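Local coordinates for PEPTIDE N-myristoyltransferase (Saccharomyces cerevisiae, PDB 1IIC), which catalyses the transfer of myristate from myristoyl-CoA to the N-terminal glycine of protein and peptide substrates, as a peptide N-myristoyltransferase, at residues A[53-56]-A[57-60]; A[191-194]-A[195-199]; A[351-354]-A[355-359]. One frame throughout, in Å; residues are numbered along the deposited sequence.

Interaction 1 of 3, residues A[53-56]-A[57-60]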
loop_
_atom_site.group_PDB
_atom_site.type_symbol
_atom_site.label_atom_id
_atom_site.label_comp_id
_atom_site.label_asym_id
_atom_site.label_seq_id
_atom_site.Cartn_x
_atom_site.Cartn_y
_atom_site.Cartn_z
ATOM N N VAL A 53 -2.420 20.244 -1.387
ATOM C CA VAL A 53 -1.418 19.638 -0.516
ATOM C C VAL A 53 -0.348 20.643 -0.104
ATOM O O VAL A 53 0.252 20.532 0.965
ATOM C CB VAL A 53 -0.750 18.436 -1.220
ATOM C CG1 VAL A 53 0.327 17.842 -0.338
ATOM C CG2 VAL A 53 -1.795 17.388 -1.545
ATOM N N ASP A 54 -0.123 21.626 -0.968
ATOM C CA ASP A 54 0.858 22.674 -0.730
ATOM C C ASP A 54 0.333 23.728 0.243
ATOM O O ASP A 54 1.022 24.702 0.536
ATOM C CB ASP A 54 1.243 23.318 -2.065
ATOM C CG ASP A 54 2.103 22.403 -2.921
ATOM O OD1 ASP A 54 2.082 22.532 -4.167
ATOM O OD2 ASP A 54 2.815 21.557 -2.336
ATOM N N ASN A 55 -0.886 23.531 0.741
ATOM C CA ASN A 55 -1.487 24.460 1.698
ATOM C C ASN A 55 -1.515 23.832 3.088
ATOM O O ASN A 55 -2.192 22.824 3.306
ATOM C CB ASN A 55 -2.920 24.819 1.297
ATOM C CG ASN A 55 -3.546 25.844 2.235
ATOM O OD1 ASN A 55 -3.336 27.046 2.091
ATOM N ND2 ASN A 55 -4.298 25.367 3.216
ATOM N N LYS A 56 -0.789 24.445 4.021
ATOM C CA LYS A 56 -0.698 23.976 5.405
ATOM C C LYS A 56 -2.055 23.616 6.028
ATOM O O LYS A 56 -2.285 22.472 6.429
ATOM C CB LYS A 56 -0.017 25.050 6.266
ATOM C CG LYS A 56 1.049 24.527 7.223
ATOM C CD LYS A 56 0.481 23.637 8.327
ATOM C CE LYS A 56 -0.288 24.442 9.364
ATOM N NZ LYS A 56 -0.718 23.584 10.508
ATOM N N LYS A 57 -2.943 24.602 6.114
ATOM C CA LYS A 57 -4.272 24.412 6.692
ATOM C C LYS A 57 -5.078 23.309 6.013
ATOM O O LYS A 57 -5.594 22.411 6.677
ATOM C CB LYS A 57 -5.054 25.736 6.642
ATOM C CG LYS A 57 -6.555 25.656 6.991
ATOM C CD LYS A 57 -7.394 25.089 5.841
ATOM C CE LYS A 57 -8.835 25.588 5.860
ATOM N NZ LYS A 57 -9.569 25.280 7.117
ATOM N N GLN A 58 -5.197 23.385 4.693
ATOM C CA GLN A 58 -5.966 22.393 3.953
ATOM C C GLN A 58 -5.434 20.976 4.138
ATOM O O GLN A 58 -6.190 20.067 4.484
ATOM C CB GLN A 58 -6.012 22.768 2.472
ATOM C CG GLN A 58 -6.940 23.945 2.186
ATOM C CD GLN A 58 -6.887 24.395 0.740
ATOM O OE1 GLN A 58 -7.113 23.604 -0.182
ATOM N NE2 GLN A 58 -6.592 25.676 0.532
ATOM N N LEU A 59 -4.136 20.785 3.925
ATOM C CA LEU A 59 -3.563 19.459 4.097
ATOM C C LEU A 59 -3.865 18.995 5.513
ATOM O O LEU A 59 -4.141 17.821 5.741
ATOM C CB LEU A 59 -2.047 19.475 3.870
ATOM C CG LEU A 59 -1.395 18.104 4.082
ATOM C CD1 LEU A 59 -2.061 17.086 3.165
ATOM C CD2 LEU A 59 0.100 18.175 3.809
ATOM N N GLU A 60 -3.832 19.935 6.453
ATOM C CA GLU A 60 -4.094 19.633 7.856
ATOM C C GLU A 60 -5.495 19.073 8.088
ATOM O O GLU A 60 -5.655 18.091 8.802
ATOM C CB GLU A 60 -3.887 20.881 8.724
ATOM C CG GLU A 60 -4.169 20.659 10.206
ATOM C CD GLU A 60 -3.932 21.908 11.040
ATOM O OE1 GLU A 60 -4.522 22.965 10.715
ATOM O OE2 GLU A 60 -3.158 21.831 12.021
#
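Lys-56 and Glu-60, one turn apart, join at their charged ends, with NZ of Lys-56 3.4 Å from OE2 of Glu-60 in a salt bridge. Two bends in the lysine, at chi2 (-66°) and chi3 (-73°), on top of a first torsion that is off a usual staggered position, carry the amine along the outside of the turn to Glu-60, while the glutamate runs out straight to meet it. Beneath this pair the backbone is already helical. The amide of Glu-60 gives its N-H to Lys-56 O at 3.0 Å, a somewhat bent bond whose donor stands tilted from the carbonyl plane. One residue earlier the bond is much straighter: Leu-59 N lies 2.9 Å from Asn-55 O, with 169° at the hydrogen. Asn-55 is the N-cap residue, and its side chain crosses that of Gln-58 at about a right angle, CB of Asn-55 resting 3.9 Å from CB of Gln-58. On the buried side, CD2 of Leu-59 lies 3.7 Å from Val-53 O and 4.2 Å from CG1 of Val-53, so the leucine packs against the loop before the helix.

Further partners lie around this turn. Gln-58 sends OE1 back to accept from Asp-52 N, tying the first helical turn to the chain just before it, and Lys-57 makes its own salt bridge onward to Asp-61. The contact is thus the N-terminal start of helix 56-69, reached by a short loop from strand 46-50. Leu-59 packs on Phe-87 and Asn-88 of helix 84-91, and Val-53 reaches Leu-91 of that helix as well as His-101 of strand 101-106. Gln-58 touches Arg-105 on the same strand, which pairs antiparallel with strand 46-50.

Interaction 2 of 3, residues A[191-194]-A[195-199]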
loop_
_atom_site.group_PDB
_atom_site.type_symbol
_atom_site.label_atom_id
_atom_site.label_comp_id
_atom_site.label_asym_id
_atom_site.label_seq_id
_atom_site.Cartn_x
_atom_site.Cartn_y
_atom_site.Cartn_z
ATOM N N LEU A 191 8.770 -6.221 16.367
ATOM C CA LEU A 191 10.126 -5.702 16.475
ATOM C C LEU A 191 10.351 -5.316 17.933
ATOM O O LEU A 191 11.434 -5.504 18.489
ATOM C CB LEU A 191 10.289 -4.479 15.560
ATOM C CG LEU A 191 10.048 -4.740 14.069
ATOM C CD1 LEU A 191 10.151 -3.450 13.268
ATOM C CD2 LEU A 191 11.075 -5.768 13.566
ATOM N N ASN A 192 9.310 -4.770 18.543
ATOM C CA ASN A 192 9.353 -4.370 19.938
ATOM C C ASN A 192 8.228 -5.136 20.637
ATOM O O ASN A 192 7.185 -4.564 20.955
ATOM C CB ASN A 192 9.103 -2.873 20.043
ATOM C CG ASN A 192 9.507 -2.316 21.382
ATOM O OD1 ASN A 192 9.255 -2.928 22.420
ATOM N ND2 ASN A 192 10.138 -1.147 21.370
ATOM N N TRP A 193 8.436 -6.427 20.883
ATOM C CA TRP A 193 7.386 -7.236 21.504
ATOM C C TRP A 193 6.809 -6.673 22.788
ATOM O O TRP A 193 5.602 -6.460 22.886
ATOM C CB TRP A 193 7.857 -8.663 21.795
ATOM C CG TRP A 193 6.696 -9.555 22.166
ATOM C CD1 TRP A 193 5.886 -10.237 21.303
ATOM C CD2 TRP A 193 6.150 -9.772 23.477
ATOM N NE1 TRP A 193 4.873 -10.857 21.989
ATOM C CE2 TRP A 193 5.010 -10.591 23.325
ATOM C CE3 TRP A 193 6.514 -9.350 24.765
ATOM C CZ2 TRP A 193 4.226 -11.002 24.414
ATOM C CZ3 TRP A 193 5.730 -9.759 25.852
ATOM C CH2 TRP A 193 4.602 -10.577 25.665
ATOM N N LYS A 194 7.663 -6.448 23.780
ATOM C CA LYS A 194 7.202 -5.944 25.065
ATOM C C LYS A 194 6.218 -4.785 24.939
ATOM O O LYS A 194 5.183 -4.784 25.590
ATOM C CB LYS A 194 8.392 -5.543 25.937
ATOM C CG LYS A 194 8.016 -5.314 27.396
ATOM C CD LYS A 194 9.242 -5.055 28.268
ATOM C CE LYS A 194 8.842 -4.861 29.723
ATOM N NZ LYS A 194 8.124 -6.055 30.253
ATOM N N LYS A 195 6.530 -3.805 24.096
ATOM C CA LYS A 195 5.638 -2.660 23.908
ATOM C C LYS A 195 4.354 -3.032 23.172
ATOM O O LYS A 195 3.285 -2.527 23.503
ATOM C CB LYS A 195 6.351 -1.539 23.148
ATOM C CG LYS A 195 5.469 -0.346 22.797
ATOM C CD LYS A 195 6.250 0.713 22.027
ATOM C CE LYS A 195 5.387 1.906 21.666
ATOM N NZ LYS A 195 6.129 2.966 20.889
ATOM N N LEU A 196 4.452 -3.890 22.159
ATOM C CA LEU A 196 3.259 -4.304 21.421
ATOM C C LEU A 196 2.276 -4.965 22.384
ATOM O O LEU A 196 1.065 -4.740 22.317
ATOM C CB LEU A 196 3.620 -5.306 20.316
ATOM C CG LEU A 196 4.337 -4.745 19.087
ATOM C CD1 LEU A 196 4.736 -5.891 18.154
ATOM C CD2 LEU A 196 3.415 -3.763 18.361
ATOM N N TYR A 197 2.810 -5.783 23.283
ATOM C CA TYR A 197 1.982 -6.479 24.247
ATOM C C TYR A 197 1.318 -5.505 25.216
ATOM O O TYR A 197 0.112 -5.581 25.451
ATOM C CB TYR A 197 2.818 -7.484 25.023
ATOM C CG TYR A 197 2.020 -8.286 26.021
ATOM C CD1 TYR A 197 0.925 -9.035 25.618
ATOM C CD2 TYR A 197 2.376 -8.307 27.368
ATOM C CE1 TYR A 197 0.195 -9.790 26.538
ATOM C CE2 TYR A 197 1.656 -9.060 28.292
ATOM C CZ TYR A 197 0.570 -9.799 27.872
ATOM O OH TYR A 197 -0.129 -10.541 28.802
ATOM N N GLU A 198 2.101 -4.588 25.772
ATOM C CA GLU A 198 1.568 -3.612 26.707
ATOM C C GLU A 198 0.519 -2.665 26.113
ATOM O O GLU A 198 -0.334 -2.159 26.842
ATOM C CB GLU A 198 2.714 -2.827 27.346
ATOM C CG GLU A 198 3.256 -3.509 28.604
ATOM C CD GLU A 198 4.581 -2.942 29.088
ATOM O OE1 GLU A 198 4.738 -1.703 29.116
ATOM O OE2 GLU A 198 5.465 -3.744 29.457
ATOM N N VAL A 199 0.573 -2.422 24.801
ATOM C CA VAL A 199 -0.420 -1.553 24.160
ATOM C C VAL A 199 -1.465 -2.441 23.493
ATOM O O VAL A 199 -2.219 -2.012 22.619
ATOM C CB VAL A 199 0.208 -0.626 23.096
ATOM C CG1 VAL A 199 1.303 0.221 23.732
ATOM C CG2 VAL A 199 0.741 -1.450 21.924
#
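Trp-193 O accepts from Tyr-197 N at 2.9 Å, and Asn-192 O accepts from Leu-196 N at 3.1 Å. Asn-192, the N-cap, adds a weak capping bond, its OD1 3.3 Å from Lys-195 N. Farther out, Lys-194 NZ and Glu-198 OE2 form a long salt bridge of 3.6 Å, while OE1 of Glu-198 is held by Lys-308 and Tyr-309.

The packing centres on two aromatic side chains lying alongside each other. With CG anti to N in both (chi1 -168° and -178°), they leave the helix in the same direction. Their planes are only 16° apart but slid, so the rings barely overlap; instead CB of Tyr-197 sits over the face of the six-membered ring of Trp-193 in a CH-pi contact, and CG of Tyr-197 lies 3.5 Å from CH2 of Trp-193. Replacing Trp-193 with alanine would probably deprive Tyr-197 CB of its flat support and open a gap toward helix 210-217.

Trp-193 packs on Met-213 and Asn-217 of that helix, Leu-196 meets Val-362 of strand 362-366, and Lys-195 NZ forms a salt bridge with Asp-361 just before that strand.

Interaction 3 of 3, residues A[351-354]-A[355-359]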
loop_
_atom_site.group_PDB
_atom_site.type_symbol
_atom_site.label_atom_id
_atom_site.label_comp_id
_atom_site.label_asym_id
_atom_site.label_seq_id
_atom_site.Cartn_x
_atom_site.Cartn_y
_atom_site.Cartn_z
ATOM N N ALA A 351 16.172 -5.711 6.818
ATOM C CA ALA A 351 15.117 -4.712 6.744
ATOM C C ALA A 351 14.463 -4.599 8.118
ATOM O O ALA A 351 14.164 -3.507 8.564
ATOM C CB ALA A 351 14.090 -5.101 5.698
ATOM N N CYS A 352 14.250 -5.731 8.788
ATOM C CA CYS A 352 13.645 -5.714 10.116
ATOM C C CYS A 352 14.582 -5.040 11.105
ATOM O O CYS A 352 14.142 -4.357 12.044
ATOM C CB CYS A 352 13.340 -7.137 10.600
ATOM S SG CYS A 352 12.048 -7.988 9.692
ATOM N N ILE A 353 15.879 -5.252 10.900
ATOM C CA ILE A 353 16.894 -4.657 11.759
ATOM C C ILE A 353 16.898 -3.150 11.550
ATOM O O ILE A 353 16.970 -2.378 12.512
ATOM C CB ILE A 353 18.291 -5.236 11.444
ATOM C CG1 ILE A 353 18.373 -6.669 11.970
ATOM C CG2 ILE A 353 19.383 -4.376 12.075
ATOM C CD1 ILE A 353 19.576 -7.452 11.449
ATOM N N LEU A 354 16.813 -2.725 10.295
ATOM C CA LEU A 354 16.797 -1.300 9.997
ATOM C C LEU A 354 15.506 -0.631 10.472
ATOM O O LEU A 354 15.534 0.500 10.948
ATOM C CB LEU A 354 16.991 -1.077 8.498
ATOM C CG LEU A 354 18.408 -1.400 8.050
ATOM C CD1 LEU A 354 18.452 -1.727 6.565
ATOM C CD2 LEU A 354 19.292 -0.202 8.387
ATOM N N ALA A 355 14.379 -1.328 10.345
ATOM C CA ALA A 355 13.094 -0.770 10.783
ATOM C C ALA A 355 13.063 -0.661 12.301
ATOM O O ALA A 355 12.578 0.330 12.852
ATOM C CB ALA A 355 11.946 -1.649 10.307
ATOM N N LYS A 356 13.582 -1.677 12.984
ATOM C CA LYS A 356 13.593 -1.628 14.436
ATOM C C LYS A 356 14.519 -0.512 14.913
ATOM O O LYS A 356 14.168 0.236 15.830
ATOM C CB LYS A 356 14.049 -2.946 15.056
ATOM C CG LYS A 356 14.095 -2.828 16.577
ATOM C CD LYS A 356 14.493 -4.094 17.275
ATOM C CE LYS A 356 14.523 -3.839 18.779
ATOM N NZ LYS A 356 13.249 -3.191 19.219
ATOM N N ASN A 357 15.693 -0.403 14.290
ATOM C CA ASN A 357 16.644 0.640 14.655
ATOM C C ASN A 357 16.069 2.013 14.327
ATOM O O ASN A 357 16.520 3.022 14.863
ATOM C CB ASN A 357 17.979 0.470 13.920
ATOM C CG ASN A 357 18.713 -0.784 14.325
ATOM O OD1 ASN A 357 18.387 -1.420 15.333
ATOM N ND2 ASN A 357 19.721 -1.150 13.540
ATOM N N ALA A 358 15.085 2.053 13.437
ATOM C CA ALA A 358 14.456 3.324 13.086
ATOM C C ALA A 358 13.270 3.560 14.019
ATOM O O ALA A 358 12.461 4.458 13.808
ATOM C CB ALA A 358 14.000 3.305 11.643
ATOM N N ASN A 359 13.184 2.737 15.058
ATOM C CA ASN A 359 12.127 2.833 16.052
ATOM C C ASN A 359 10.739 2.368 15.587
ATOM O O ASN A 359 9.718 2.878 16.047
ATOM C CB ASN A 359 12.049 4.265 16.615
ATOM C CG ASN A 359 13.355 4.710 17.281
ATOM O OD1 ASN A 359 13.904 4.010 18.142
ATOM N ND2 ASN A 359 13.853 5.883 16.884
#
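Ala-351 and Ala-355 meet on the tight, buried side of this helix end. Ala-355 N lies 2.8 Å from Ala-351 O, and the methyl CB of Ala-355 sits 3.4 Å from the same oxygen. Next along, Lys-356 N bonds to Cys-352 O at 2.9 Å. The small side chains here are consistent with a close approach of the helix to the sheet: Ala-351 and Ala-355 both touch Phe-363, Ala-355 also touches Phe-296, and Leu-354 touches Phe-294, Phe-296 and Tyr-281.

Around the helix, Asn-357 marks the exposed side. Its backbone N bonds to Ile-353 O at 2.9 Å, and its side chain lies alongside that of Ile-353, ND2 3.6 Å from CG2 of Ile-353. A chi1 of -66° sets CG of Asn-357 beside its own backbone N, over the Ile-353 carbonyl, and the side-chain ND2 donates to Ala-221 O.

The loosening comes at the next residue, where the helical pattern gives way. Ala-358 N reaches Leu-354 O at 3.0 Å, but 123° at the hydrogen makes this bond weak, even though CB of Ala-358 still nestles 3.3 Å from Leu-354 O. Asn-359, with a positive phi of 73°, turns the chain, and its N bonds to Lys-356 O at 2.8 Å while Met-360 N turns back to Ala-355 O. This is a Schellman motif, ending the helix of a beta-alpha-beta unit in which helix 334-357 connects the parallel neighbours 311-322 and 362-366.

How the interactions relate
The three contacts follow one another along the chain: interaction 1 starts helix 56-69, interaction 2 spans all of the short helix 193-198, and interaction 3 finishes helix 334-357. Interaction 1, in the N-terminal family region, stands apart, its centre 34 Å from that of interaction 2 and 30 Å from that of interaction 3, which lies in the C-terminal family region. Interactions 2 and 3, centred 15 Å apart, touch: Lys-356 NZ probably hydrogen-bonds to Leu-191 O at 3.0 Å, and Leu-191 packs on Cys-352 and Ala-355. Both border strand 362-366 of the mixed sheet, and the Leu-191 to Lys-356 contact ties the chain entering helix 193-198 to the end of helix 334-357.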